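Local coordinates for protein putative alcohol dehydrogenase (Sinorhizobium meliloti, PDB 4J6F) that probably oxidises alcohols with a nicotinamide cofactor, as a member of the medium-chain dehydrogenase/reductase family, at residues Trp97-Thr103 / Asp150-His156; Glu132-Val136 / Leu180-Leu185; Arg197-Arg203 / Glu324-Ser328; Ile224-Arg228 / Met246-Gln252; Asp280-Pro285 / Thr302-Gly308. All coordinates share one frame; numbering follows the deposited sequence.

Interaction 1. Residues Trp97-Thr103 / Asp150-His156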
# COMPACT_ATOMS: atom_id res chain seq x y z
N TRP A 97 20.25 4.52 -5.59
CA TRP A 97 18.82 4.33 -5.55
C TRP A 97 18.31 3.97 -6.94
O TRP A 97 17.29 3.27 -7.08
CB TRP A 97 18.13 5.58 -5.03
CG TRP A 97 18.25 6.73 -5.93
CD1 TRP A 97 19.24 7.64 -5.95
CD2 TRP A 97 17.34 7.10 -6.98
NE1 TRP A 97 19.02 8.56 -6.94
CE2 TRP A 97 17.85 8.25 -7.59
CE3 TRP A 97 16.13 6.56 -7.45
CZ2 TRP A 97 17.20 8.89 -8.64
CZ3 TRP A 97 15.49 7.19 -8.51
CH2 TRP A 97 16.03 8.35 -9.08
N ARG A 98 19.02 4.42 -7.96
CA ARG A 98 18.58 4.15 -9.31
C ARG A 98 19.00 2.76 -9.71
O ARG A 98 19.89 2.59 -10.55
CB ARG A 98 19.06 5.21 -10.29
CG ARG A 98 18.02 5.50 -11.35
CD ARG A 98 18.25 6.85 -11.98
NE ARG A 98 17.13 7.25 -12.83
CZ ARG A 98 16.99 6.92 -14.11
NH1 ARG A 98 15.92 7.34 -14.78
NH2 ARG A 98 17.90 6.17 -14.72
N ARG A 99 18.35 1.76 -9.11
CA ARG A 99 18.74 0.36 -9.27
C ARG A 99 18.76 -0.13 -10.72
O ARG A 99 19.55 -1.00 -11.05
CB ARG A 99 17.84 -0.55 -8.44
CG ARG A 99 17.96 -0.39 -6.93
CD ARG A 99 16.76 -1.01 -6.22
NE ARG A 99 16.96 -1.27 -4.79
CZ ARG A 99 16.07 -1.89 -4.01
NH1 ARG A 99 14.90 -2.31 -4.51
NH2 ARG A 99 16.34 -2.08 -2.72
N HIS A 100 17.92 0.43 -11.59
CA HIS A 100 17.77 -0.15 -12.93
C HIS A 100 18.21 0.75 -14.09
O HIS A 100 18.03 0.40 -15.26
CB HIS A 100 16.35 -0.69 -13.13
CG HIS A 100 16.00 -1.79 -12.17
ND1 HIS A 100 16.43 -3.09 -12.35
CD2 HIS A 100 15.31 -1.77 -11.01
CE1 HIS A 100 16.00 -3.83 -11.34
NE2 HIS A 100 15.32 -3.05 -10.51
N GLY A 101 18.82 1.88 -13.78
CA GLY A 101 19.41 2.75 -14.79
C GLY A 101 20.47 3.56 -14.09
O GLY A 101 20.22 4.70 -13.67
N ASN A 102 21.64 2.97 -13.91
CA ASN A 102 22.70 3.64 -13.17
C ASN A 102 23.33 4.80 -13.95
O ASN A 102 24.23 4.59 -14.77
CB ASN A 102 23.76 2.66 -12.66
CG ASN A 102 24.75 3.33 -11.73
OD1 ASN A 102 24.53 4.47 -11.29
ND2 ASN A 102 25.83 2.64 -11.41
N THR A 103 22.85 6.01 -13.67
CA THR A 103 23.31 7.25 -14.28
C THR A 103 24.33 7.98 -13.40
O THR A 103 24.83 9.06 -13.74
CB THR A 103 22.13 8.20 -14.57
OG1 THR A 103 21.40 8.40 -13.36
CG2 THR A 103 21.22 7.64 -15.65
N ASP A 150 10.39 7.04 -14.40
CA ASP A 150 11.75 7.13 -14.95
C ASP A 150 12.56 8.27 -14.36
O ASP A 150 13.61 8.62 -14.90
CB ASP A 150 11.72 7.28 -16.48
CG ASP A 150 11.09 6.08 -17.19
OD1 ASP A 150 11.28 4.93 -16.74
OD2 ASP A 150 10.39 6.30 -18.21
N ILE A 151 12.09 8.84 -13.25
CA ILE A 151 12.73 10.01 -12.66
C ILE A 151 14.19 9.78 -12.30
O ILE A 151 14.62 8.65 -12.05
CB ILE A 151 12.01 10.48 -11.39
CG1 ILE A 151 11.82 9.32 -10.42
CG2 ILE A 151 10.70 11.17 -11.74
CD1 ILE A 151 11.38 9.73 -9.04
N ASP A 152 14.93 10.88 -12.29
CA ASP A 152 16.30 10.96 -11.81
C ASP A 152 16.40 12.32 -11.11
O ASP A 152 15.39 13.04 -11.02
CB ASP A 152 17.25 10.86 -12.99
CG ASP A 152 18.63 10.33 -12.62
OD1 ASP A 152 19.00 10.39 -11.42
OD2 ASP A 152 19.34 9.87 -13.55
N TYR A 153 17.58 12.69 -10.62
CA TYR A 153 17.76 14.05 -10.07
C TYR A 153 19.16 14.61 -10.19
O TYR A 153 20.14 13.87 -10.26
CB TYR A 153 17.30 14.15 -8.61
CG TYR A 153 18.18 13.45 -7.59
CD1 TYR A 153 19.32 14.07 -7.08
CD2 TYR A 153 17.85 12.19 -7.11
CE1 TYR A 153 20.12 13.43 -6.13
CE2 TYR A 153 18.64 11.54 -6.16
CZ TYR A 153 19.77 12.17 -5.67
OH TYR A 153 20.54 11.54 -4.72
N MSE A 154 19.23 15.93 -10.17
CA MSE A 154 20.49 16.66 -10.19
C MSE A 154 21.21 16.45 -8.89
O MSE A 154 20.65 16.66 -7.82
CB MSE A 154 20.18 18.13 -10.42
CG MSE A 154 19.08 18.14 -11.46
SE MSE A 154 19.30 19.63 -12.71
CE MSE A 154 17.39 19.93 -13.06
N GLY A 155 22.46 16.04 -8.99
CA GLY A 155 23.23 15.59 -7.85
C GLY A 155 23.36 14.07 -7.89
O GLY A 155 24.17 13.49 -7.15
N HIS A 156 22.56 13.41 -8.71
CA HIS A 156 22.73 11.99 -8.97
C HIS A 156 23.01 11.65 -10.43
O HIS A 156 24.05 11.11 -10.75
CB HIS A 156 21.54 11.17 -8.46
CG HIS A 156 21.66 9.71 -8.73
ND1 HIS A 156 21.15 9.11 -9.86
CD2 HIS A 156 22.26 8.72 -8.03
CE1 HIS A 156 21.42 7.82 -9.84
NE2 HIS A 156 22.09 7.56 -8.73
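Trp97, Tyr153 and His156 form an aromatic cluster in the GroES-like domain, where loop 97-103 packs against strand 152-153 and the turn after it. NE1 of Trp97 sits over the centre of one face of the His156 ring, with the two planes at 49°. The five-membered ring of Trp97 lies near parallel to the Tyr153 ring. The two are slid apart, with centroids 5.2 Å from each other, so they barely overlap. The far edge of the indole points at backbone: CH2 of Trp97 is 3.3 Å from Ile151 O.

Arg98 runs extended from CG to NE. NE of Arg98 (3.0 Å) and its NH1 both grip Ile151 O side-on. NH1 of Arg98 also bonds Asp150 O at 2.6 Å, and NH2 of Arg98 bonds Gly101 O of its own loop at 2.9 Å. All three oxygens lie in the guanidinium plane and fix its rotation. The Asp152 carboxylate stacks over one face, planes 10° apart, so this salt bridge is a matter of charge alone. Asp152 OD2 takes Thr103 OG1 on its syn lone pair, while Asp152 OD1 takes His156 ND1 (2.9 Å) and Tyr153 N.

Tyr153 OH bonds Thr76. Trp97 packs on Leu320 of the second subunit and lies beside a bound glycerol, probably from the crystallisation liquor. The motif is a His-carboxylate pair beside an aromatic cluster, inside the GroES-like fold of this family.

Interaction 2. Residues Glu132-Val136 / Leu180-Leu185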
# COMPACT_ATOMS: atom_id res chain seq x y z
N GLU A 132 18.91 36.72 -12.80
CA GLU A 132 17.79 36.24 -12.01
C GLU A 132 18.24 35.35 -10.86
O GLU A 132 19.21 34.60 -10.98
CB GLU A 132 16.83 35.46 -12.88
CG GLU A 132 15.76 36.32 -13.53
CD GLU A 132 15.02 35.60 -14.64
OE1 GLU A 132 15.00 34.35 -14.65
OE2 GLU A 132 14.46 36.30 -15.51
N ARG A 133 17.52 35.45 -9.74
CA ARG A 133 17.74 34.61 -8.58
C ARG A 133 16.79 33.42 -8.72
O ARG A 133 15.56 33.57 -8.71
CB ARG A 133 17.47 35.41 -7.30
CG ARG A 133 17.99 34.77 -6.01
CD ARG A 133 16.97 33.81 -5.38
NE ARG A 133 15.66 34.42 -5.08
CZ ARG A 133 15.27 34.85 -3.87
NH1 ARG A 133 14.05 35.37 -3.72
NH2 ARG A 133 16.08 34.77 -2.82
N VAL A 134 17.37 32.23 -8.87
CA VAL A 134 16.57 31.03 -9.09
C VAL A 134 16.72 29.94 -8.03
O VAL A 134 17.80 29.71 -7.47
CB VAL A 134 16.81 30.41 -10.48
CG1 VAL A 134 16.38 31.38 -11.57
CG2 VAL A 134 18.26 29.97 -10.66
N MSE A 135 15.60 29.29 -7.77
CA MSE A 135 15.56 28.05 -7.02
C MSE A 135 15.49 26.95 -8.03
O MSE A 135 14.59 26.93 -8.86
CB MSE A 135 14.28 28.07 -6.21
CG MSE A 135 14.26 26.94 -5.20
SE MSE A 135 12.43 26.85 -4.51
CE MSE A 135 12.17 24.91 -4.67
N VAL A 136 16.46 26.03 -7.97
CA VAL A 136 16.52 24.89 -8.87
C VAL A 136 15.51 23.80 -8.50
O VAL A 136 15.43 23.39 -7.33
CB VAL A 136 17.92 24.26 -8.84
CG1 VAL A 136 17.94 22.92 -9.56
CG2 VAL A 136 18.94 25.21 -9.44
N LEU A 180 12.57 35.99 0.64
CA LEU A 180 13.49 35.14 1.37
C LEU A 180 14.92 35.19 0.84
O LEU A 180 15.15 35.35 -0.36
CB LEU A 180 13.02 33.69 1.33
CG LEU A 180 11.63 33.27 1.84
CD1 LEU A 180 11.46 31.77 1.60
CD2 LEU A 180 11.36 33.62 3.30
N THR A 181 15.87 35.06 1.77
CA THR A 181 17.29 34.81 1.50
C THR A 181 17.51 33.63 0.56
O THR A 181 16.73 32.67 0.56
CB THR A 181 17.99 34.43 2.80
OG1 THR A 181 17.48 35.23 3.85
CG2 THR A 181 19.45 34.68 2.73
N ASP A 182 18.59 33.69 -0.21
CA ASP A 182 19.05 32.54 -0.98
C ASP A 182 19.19 31.31 -0.07
O ASP A 182 18.69 30.23 -0.41
CB ASP A 182 20.37 32.84 -1.70
CG ASP A 182 20.25 33.99 -2.70
OD1 ASP A 182 19.15 34.59 -2.83
OD2 ASP A 182 21.27 34.31 -3.37
N ILE A 183 19.83 31.48 1.08
CA ILE A 183 19.94 30.39 2.06
C ILE A 183 18.57 29.84 2.49
O ILE A 183 18.39 28.63 2.56
CB ILE A 183 20.76 30.79 3.31
CG1 ILE A 183 22.24 31.01 2.95
CG2 ILE A 183 20.62 29.73 4.39
CD1 ILE A 183 23.08 31.72 4.00
N GLU A 184 17.62 30.73 2.76
CA GLU A 184 16.29 30.33 3.22
C GLU A 184 15.58 29.53 2.15
O GLU A 184 14.96 28.50 2.43
CB GLU A 184 15.47 31.56 3.62
CG GLU A 184 16.02 32.28 4.85
CD GLU A 184 15.15 33.43 5.34
OE1 GLU A 184 14.94 33.50 6.58
OE2 GLU A 184 14.69 34.26 4.52
N LEU A 185 15.70 30.00 0.92
CA LEU A 185 15.10 29.36 -0.23
C LEU A 185 15.69 27.98 -0.51
O LEU A 185 15.03 27.12 -1.10
CB LEU A 185 15.31 30.26 -1.43
CG LEU A 185 14.25 30.29 -2.52
CD1 LEU A 185 12.86 30.44 -1.93
CD2 LEU A 185 14.58 31.44 -3.45
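The guanidinium of Arg133 has Leu185 CD2 over the centre of one face, 3.5 Å from CZ of Arg133. At its edge, near its plane, lie Leu180 O and Asp182 OD1. The contact joins strand 133-140 of the mixed sheet of the GroES-like domain to the short helix 182-185, on the chain's way to helix 189-201.

NH2 of Arg133 carries both polar bonds. NH2 of Arg133 donates to Leu180 O at 2.7 Å, and the bond is nearly straight (169°). The same Arg133 NH2 also donates to Asp182 OD1 at 3.1 Å, as part of a salt bridge. Here the carboxylate oxygen is met nearly along its C-O axis, and the two flat groups are turned 58° against each other. The bends at chi2 and chi3 of Arg133 curl the chain round so that NH2 ends between the two oxygens. They also bring the aliphatic part of the arginine alongside the acid: CG of Arg133 is 3.4 Å from Asp182 OD1.

The other carboxylate oxygen, Asp182 OD2, is held by Thr69 and His117 of neighbouring strands. Asp182 is thus fixed from two directions, and its charge in the first helical turn is likely to suit the helix start. Thr181 stands at the N-cap position, but its side chain makes no capping bond. Instead Thr181 N donates to Glu184 OE2 at 3.1 Å.

Two residues further along the strand the contact turns apolar. Selenomethionine Met135 lies on the same side of the strand as Arg133, and CG of Met135 comes 4.3 Å from CG of Leu185.

Interaction 3. Residues Arg197-Arg203 / Glu324-Ser328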
# COMPACT_ATOMS: atom_id res chain seq x y z
N ARG A 197 4.40 14.84 -2.25
CA ARG A 197 4.01 13.65 -3.01
C ARG A 197 3.41 12.65 -2.05
O ARG A 197 2.35 12.08 -2.31
CB ARG A 197 5.20 13.01 -3.70
CG ARG A 197 4.98 12.51 -5.13
CD ARG A 197 3.60 11.93 -5.41
NE ARG A 197 3.09 12.31 -6.73
CZ ARG A 197 2.92 11.48 -7.75
NH1 ARG A 197 3.20 10.19 -7.63
NH2 ARG A 197 2.47 11.94 -8.91
N MSE A 198 4.08 12.46 -0.92
CA MSE A 198 3.65 11.52 0.12
C MSE A 198 2.25 11.87 0.52
O MSE A 198 1.39 11.00 0.55
CB MSE A 198 4.59 11.57 1.32
CG MSE A 198 5.87 10.77 1.09
SE MSE A 198 7.05 10.98 2.67
CE MSE A 198 6.04 9.98 4.02
N LEU A 199 2.00 13.15 0.79
CA LEU A 199 0.68 13.60 1.23
C LEU A 199 -0.37 13.48 0.14
O LEU A 199 -1.56 13.32 0.42
CB LEU A 199 0.74 15.03 1.78
CG LEU A 199 1.55 15.18 3.07
CD1 LEU A 199 1.51 16.61 3.59
CD2 LEU A 199 1.11 14.20 4.14
N GLU A 200 0.08 13.54 -1.12
CA GLU A 200 -0.80 13.41 -2.27
C GLU A 200 -1.15 11.92 -2.52
O GLU A 200 -2.29 11.58 -2.87
CB GLU A 200 -0.13 14.06 -3.48
CG GLU A 200 -1.05 14.36 -4.66
CD GLU A 200 -1.87 15.63 -4.49
OE1 GLU A 200 -2.34 16.14 -5.53
OE2 GLU A 200 -2.05 16.13 -3.35
N ARG A 201 -0.16 11.05 -2.31
CA ARG A 201 -0.34 9.61 -2.53
C ARG A 201 -1.25 9.01 -1.49
O ARG A 201 -2.01 8.09 -1.77
CB ARG A 201 1.01 8.90 -2.52
CG ARG A 201 1.84 9.11 -3.77
CD ARG A 201 1.32 8.31 -4.95
NE ARG A 201 1.20 6.91 -4.58
CZ ARG A 201 2.25 6.11 -4.40
NH1 ARG A 201 3.49 6.57 -4.58
NH2 ARG A 201 2.06 4.85 -4.03
N ALA A 202 -1.16 9.53 -0.27
CA ALA A 202 -2.03 9.10 0.82
C ALA A 202 -3.38 9.82 0.80
O ALA A 202 -4.24 9.53 1.62
CB ALA A 202 -1.33 9.33 2.15
N ARG A 203 -3.56 10.78 -0.13
CA ARG A 203 -4.80 11.55 -0.25
C ARG A 203 -5.24 12.23 1.06
O ARG A 203 -6.43 12.23 1.38
CB ARG A 203 -5.93 10.66 -0.75
CG ARG A 203 -5.77 10.20 -2.18
CD ARG A 203 -6.75 9.10 -2.53
NE ARG A 203 -6.37 7.82 -1.92
CZ ARG A 203 -6.98 7.26 -0.87
NH1 ARG A 203 -6.55 6.10 -0.41
NH2 ARG A 203 -8.02 7.85 -0.29
N GLU A 324 -3.80 0.67 3.40
CA GLU A 324 -2.98 0.94 2.22
C GLU A 324 -1.60 1.35 2.67
O GLU A 324 -1.46 2.19 3.58
CB GLU A 324 -3.52 2.09 1.39
CG GLU A 324 -5.00 2.03 1.09
CD GLU A 324 -5.50 3.30 0.42
OE1 GLU A 324 -4.71 3.95 -0.30
OE2 GLU A 324 -6.69 3.64 0.62
N LEU A 325 -0.59 0.77 2.04
CA LEU A 325 0.79 1.21 2.22
C LEU A 325 1.25 1.84 0.93
O LEU A 325 1.04 1.25 -0.14
CB LEU A 325 1.68 0.02 2.53
CG LEU A 325 1.93 -0.28 4.00
CD1 LEU A 325 0.64 -0.47 4.76
CD2 LEU A 325 2.82 -1.51 4.09
N HIS A 326 1.87 3.02 1.01
CA HIS A 326 2.36 3.72 -0.17
C HIS A 326 3.81 4.05 -0.03
O HIS A 326 4.23 4.61 0.98
CB HIS A 326 1.61 5.03 -0.38
CG HIS A 326 0.18 4.85 -0.76
ND1 HIS A 326 -0.21 4.42 -2.01
CD2 HIS A 326 -0.96 5.05 -0.06
CE1 HIS A 326 -1.53 4.35 -2.06
NE2 HIS A 326 -2.01 4.72 -0.89
N GLY A 327 4.58 3.71 -1.05
CA GLY A 327 5.96 4.14 -1.16
C GLY A 327 6.06 5.17 -2.26
O GLY A 327 5.39 5.03 -3.29
N SER A 328 6.90 6.18 -2.06
CA SER A 328 6.95 7.36 -2.92
C SER A 328 8.35 8.02 -2.92
O SER A 328 9.00 8.05 -1.89
CB SER A 328 5.86 8.32 -2.44
OG SER A 328 6.17 9.67 -2.66
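Arg201 leaves helix 189-201 with CB directed at strand 324-327, outermost of its sheet within this chain, toward His326 and Gly327. CG lies anti to the carbonyl carbon (chi1 -75°), and bends at chi2 and chi3 fold the chain over onto the strand. NE of Arg201 comes 3.8 Å from His326 ND1. CZ lies between the imidazole and Gly327 O, with CB of His326 over one guanidinium face. At the tip, NH1 of Arg201 bonds Gly327 O at 2.8 Å, reaching it from above the carbonyl plane. NH2 of Arg201 makes a weak bond to His326 ND1 at 3.1 Å, with guanidinium and ring nearly perpendicular (87°). NH2 also bonds Leu323 O of the second subunit.

The imidazole is held from its other nitrogen too: His326 NE2 donates to the anti lone pair of Glu324 OE1 at 2.9 Å. Backbone Arg201 O lies over one face of this ring, offset toward the rim. With an alanine at His326, Glu324 OE1 would probably keep only its weak bond from Arg203, of the bonds described here, Arg201 NH2 would lose ND1, and a gap would open beside Arg201 O. NH1 of Arg203 sits between the two Glu324 oxygens, 2.7 Å from Glu324 OE2, in a salt bridge of weak hydrogen-bond geometry. Arg203 has positive phi and closes the helix in a Schellman motif.

At the far end Ser328 OG packs 3.6 Å from Arg197 CB. The ion-pairing end of Arg197 goes to Asp335. Strand 324-327 pairs antiparallel with a strand of the second subunit. A Rossmann sheet running on across the dimer interface in this way is typical of medium-chain dehydrogenases.

Interaction 4. Residues Ile224-Arg228 / Met246-Gln252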
# COMPACT_ATOMS: atom_id res chain seq x y z
N ILE A 224 4.97 18.13 8.41
CA ILE A 224 4.24 18.87 9.44
C ILE A 224 3.72 20.21 8.89
O ILE A 224 2.54 20.55 9.06
CB ILE A 224 5.10 19.06 10.71
CG1 ILE A 224 5.38 17.69 11.32
CG2 ILE A 224 4.40 19.99 11.72
CD1 ILE A 224 6.36 17.71 12.47
N GLN A 225 4.58 20.94 8.20
CA GLN A 225 4.17 22.20 7.58
C GLN A 225 3.17 21.95 6.45
O GLN A 225 2.11 22.58 6.41
CB GLN A 225 5.37 23.00 7.07
CG GLN A 225 6.28 23.56 8.15
CD GLN A 225 7.06 24.75 7.64
OE1 GLN A 225 6.56 25.88 7.66
NE2 GLN A 225 8.29 24.51 7.17
N LEU A 226 3.49 21.02 5.55
CA LEU A 226 2.61 20.77 4.43
C LEU A 226 1.24 20.27 4.89
O LEU A 226 0.22 20.63 4.31
CB LEU A 226 3.24 19.83 3.43
CG LEU A 226 4.54 20.31 2.78
CD1 LEU A 226 5.20 19.13 2.10
CD2 LEU A 226 4.33 21.42 1.78
N ALA A 227 1.20 19.48 5.96
CA ALA A 227 -0.07 19.08 6.55
C ALA A 227 -0.92 20.30 6.93
O ALA A 227 -2.12 20.37 6.62
CB ALA A 227 0.15 18.21 7.77
N ARG A 228 -0.30 21.27 7.58
CA ARG A 228 -1.00 22.48 7.97
C ARG A 228 -1.49 23.23 6.73
O ARG A 228 -2.63 23.70 6.69
CB ARG A 228 -0.11 23.36 8.83
CG ARG A 228 0.01 22.88 10.25
CD ARG A 228 -1.33 22.93 10.94
NE ARG A 228 -1.23 22.43 12.31
CZ ARG A 228 -2.25 22.16 13.10
NH1 ARG A 228 -3.50 22.32 12.67
NH2 ARG A 228 -2.03 21.71 14.32
N MSE A 246 8.86 21.17 17.56
CA MSE A 246 7.81 20.61 16.70
C MSE A 246 6.57 21.44 16.84
O MSE A 246 5.93 21.76 15.84
CB MSE A 246 7.54 19.14 16.98
CG MSE A 246 8.75 18.25 16.72
SE MSE A 246 9.35 18.30 14.84
CE MSE A 246 10.60 19.82 14.86
N LEU A 247 6.23 21.80 18.08
CA LEU A 247 5.13 22.74 18.31
C LEU A 247 5.33 24.05 17.53
O LEU A 247 4.39 24.61 16.96
CB LEU A 247 4.97 23.02 19.81
CG LEU A 247 4.45 21.86 20.68
CD1 LEU A 247 4.42 22.23 22.15
CD2 LEU A 247 3.07 21.35 20.24
N ASP A 248 6.57 24.50 17.46
CA ASP A 248 6.88 25.76 16.79
C ASP A 248 6.60 25.73 15.29
O ASP A 248 6.29 26.76 14.70
CB ASP A 248 8.33 26.16 17.04
CG ASP A 248 8.50 27.66 17.17
OD1 ASP A 248 7.61 28.41 16.72
OD2 ASP A 248 9.53 28.08 17.73
N ILE A 249 6.73 24.57 14.67
CA ILE A 249 6.49 24.49 13.23
C ILE A 249 5.08 24.04 12.87
O ILE A 249 4.79 23.86 11.69
CB ILE A 249 7.56 23.65 12.50
CG1 ILE A 249 7.50 22.19 12.94
CG2 ILE A 249 8.95 24.24 12.76
CD1 ILE A 249 8.33 21.26 12.09
N GLY A 250 4.21 23.86 13.88
CA GLY A 250 2.77 23.66 13.66
C GLY A 250 2.17 22.32 14.07
O GLY A 250 1.01 22.06 13.77
N ALA A 251 2.94 21.47 14.76
CA ALA A 251 2.41 20.19 15.23
C ALA A 251 1.30 20.44 16.23
O ALA A 251 1.38 21.36 17.04
CB ALA A 251 3.50 19.33 15.86
N GLN A 252 0.26 19.61 16.17
CA GLN A 252 -0.86 19.73 17.10
C GLN A 252 -0.44 19.26 18.49
O GLN A 252 -0.66 19.94 19.47
CB GLN A 252 -2.06 18.92 16.60
CG GLN A 252 -3.28 18.93 17.50
CD GLN A 252 -3.80 20.33 17.80
OE1 GLN A 252 -3.63 21.27 17.01
NE2 GLN A 252 -4.44 20.47 18.95
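Gly250 O is gripped by Arg228. NE of Arg228 donates to Gly250 O at 2.7 Å (162°), in the carbonyl plane, and NH2 adds a weak bond to the same oxygen. NH2 of Arg228 also reaches Gln252 OE1 at 3.2 Å, on a lone pair of the amide oxygen. Both acceptors lie in the guanidinium plane, while the Gln252 amide is turned 68° from it. A bend at chi2 of Arg228 lays the group along the backbone that leaves helix 243-248.

That helix ends in a Schellman motif at Gly250, which has positive phi. Met246 O accepts from both Ile249 N and Ala251 N, from opposite faces of its plane.

Beside the polar grip, Ile224 fills the apolar half. CG2 of Ile224 packs 4.0 Å from Ile249 CG1, and its CD1 3.9 Å from SE of selenomethionine Met246. The two helices come before and after strand 233-238 in the chain, as successive beta-alpha-beta crossovers of the Rossmann fold.

A leucine in place of Arg228 would probably leave Gly250 O and Gln252 OE1 without these donors and the turn less firmly tied to helix 218-229. Both acceptors are neutral oxygens. The positive charge probably complements the partial negative charge at the end of helix 243-248.

Interaction 5. Residues Asp280-Pro285 / Thr302-Gly308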
# COMPACT_ATOMS: atom_id res chain seq x y z
N ASP A 280 5.75 7.85 7.63
CA ASP A 280 6.87 7.20 8.30
C ASP A 280 8.19 7.54 7.64
O ASP A 280 8.36 7.35 6.43
CB ASP A 280 6.66 5.69 8.26
CG ASP A 280 7.69 4.94 9.06
OD1 ASP A 280 8.38 5.53 9.92
OD2 ASP A 280 7.80 3.72 8.82
N LEU A 281 9.14 8.04 8.43
CA LEU A 281 10.46 8.32 7.89
C LEU A 281 11.54 7.57 8.62
O LEU A 281 12.73 7.73 8.33
CB LEU A 281 10.73 9.81 7.88
CG LEU A 281 9.74 10.32 6.83
CD1 LEU A 281 9.04 11.60 7.28
CD2 LEU A 281 10.40 10.42 5.47
N VAL A 282 11.12 6.78 9.60
CA VAL A 282 12.01 5.96 10.41
C VAL A 282 12.00 4.47 10.06
O VAL A 282 13.04 3.88 9.87
CB VAL A 282 11.65 6.12 11.89
CG1 VAL A 282 12.61 5.36 12.77
CG2 VAL A 282 11.64 7.58 12.27
N GLY A 283 10.82 3.88 9.95
CA GLY A 283 10.69 2.46 9.72
C GLY A 283 11.31 1.64 10.83
O GLY A 283 11.18 1.98 12.02
N GLY A 284 12.00 0.57 10.45
CA GLY A 284 12.69 -0.30 11.40
C GLY A 284 11.82 -0.91 12.49
O GLY A 284 10.75 -1.46 12.20
N PRO A 285 12.24 -0.79 13.75
CA PRO A 285 11.49 -1.46 14.82
C PRO A 285 10.16 -0.74 15.15
O PRO A 285 9.34 -1.28 15.88
CB PRO A 285 12.46 -1.40 16.00
CG PRO A 285 13.29 -0.17 15.76
CD PRO A 285 13.25 0.15 14.29
N THR A 302 5.53 6.34 2.98
CA THR A 302 6.95 6.49 3.31
C THR A 302 7.79 6.85 2.08
O THR A 302 7.44 6.52 0.95
CB THR A 302 7.52 5.21 3.95
OG1 THR A 302 8.90 5.39 4.26
CG2 THR A 302 7.39 4.02 3.02
N ALA A 303 8.87 7.58 2.32
CA ALA A 303 9.89 7.82 1.30
C ALA A 303 11.32 7.65 1.81
O ALA A 303 12.26 8.05 1.15
CB ALA A 303 9.72 9.18 0.66
N GLY A 304 11.47 7.07 2.99
CA GLY A 304 12.76 6.82 3.60
C GLY A 304 12.53 6.16 4.94
O GLY A 304 11.49 6.35 5.55
N ALA A 305 13.49 5.36 5.38
CA ALA A 305 13.39 4.70 6.67
C ALA A 305 14.77 4.72 7.26
O ALA A 305 15.61 3.87 6.95
CB ALA A 305 12.89 3.27 6.50
N ILE A 306 15.03 5.62 8.18
CA ILE A 306 16.37 5.85 8.64
C ILE A 306 16.87 4.78 9.61
O ILE A 306 17.98 4.85 10.09
CB ILE A 306 16.50 7.26 9.24
CG1 ILE A 306 17.94 7.77 9.11
CG2 ILE A 306 16.02 7.29 10.68
CD1 ILE A 306 18.07 9.26 9.27
N ALA A 307 16.02 3.80 9.92
CA ALA A 307 16.26 2.92 11.08
C ALA A 307 16.26 1.36 11.02
O ALA A 307 16.51 0.76 12.07
CB ALA A 307 15.40 3.37 12.25
N GLY A 308 16.02 0.66 9.91
CA GLY A 308 15.80 1.16 8.59
C GLY A 308 14.80 0.33 7.79
O GLY A 308 13.73 -0.05 8.28
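Asp280 and Thr302 lie side by side where two neighbouring parallel strands of the Rossmann fold give way to loops, and these loops pack together on the side where such folds usually bind a dinucleotide.

The Asp280 carboxylate reaches forward over the loop that follows it, with CG anti to the backbone N (chi1 -174°). Asp280 OD1 accepts from Val282 N and from Gly283 N (2.9 Å), both from the same face of its plane. The first bond makes an Asx turn and the second an Asx motif. Thr213 also bonds OD1, and Tyr300 bonds OD2, so the carboxylate is held at both oxygens.

Thr302 has OG1 opposite its backbone N (chi1 -180°). This swings Thr302 OG1 toward the other strand, 3.0 Å from Asp280 O. Gly304 N gives a weak bond to the same OG1.

Further on, backbone bonds join the loops: Ile306 N to Leu281 O at 3.1 Å, and Ala307 N to Val282 O at 3.0 Å. Ile306 lays its CB 3.9 Å from Leu281 O, then leads its chain away to touch Asn75 and Trp79 of helix 75-82. Gly283 and Gly284 have positive phi. At either glycine a side chain would probably run into the 302-308 loop. Ala305 packs on Leu315 of the second subunit.

The peptide before Gly308 is modelled cis, and Gly308 O takes a weak bond from Gly284 N. Val282 starts away from the other loop, but its CG1 branch lies 3.5 Å from Ala307 CB.

In the fold
Interactions 1 and 2 belong to the GroES-like half of the chain and cross in sequence. Their centres are 25 Å apart, yet strands 133-140 and 152-153 are neighbours in one mixed sheet. Interactions 3, 4 and 5 follow in the Rossmann half, with 4 and 5 both nested inside the long loop closed by 3. Interaction 3 touches interaction 4 through Leu199 and Leu226, and interaction 5 through backbone pairing of strands 299-302 and 324-327. Interactions 3 and 5 lie closest, with centres 14 Å apart. Interactions 1, 3 and 5 also touch the second subunit. The dimer interface therefore draws on both halves, while interactions 2 and 4 stay within the chain.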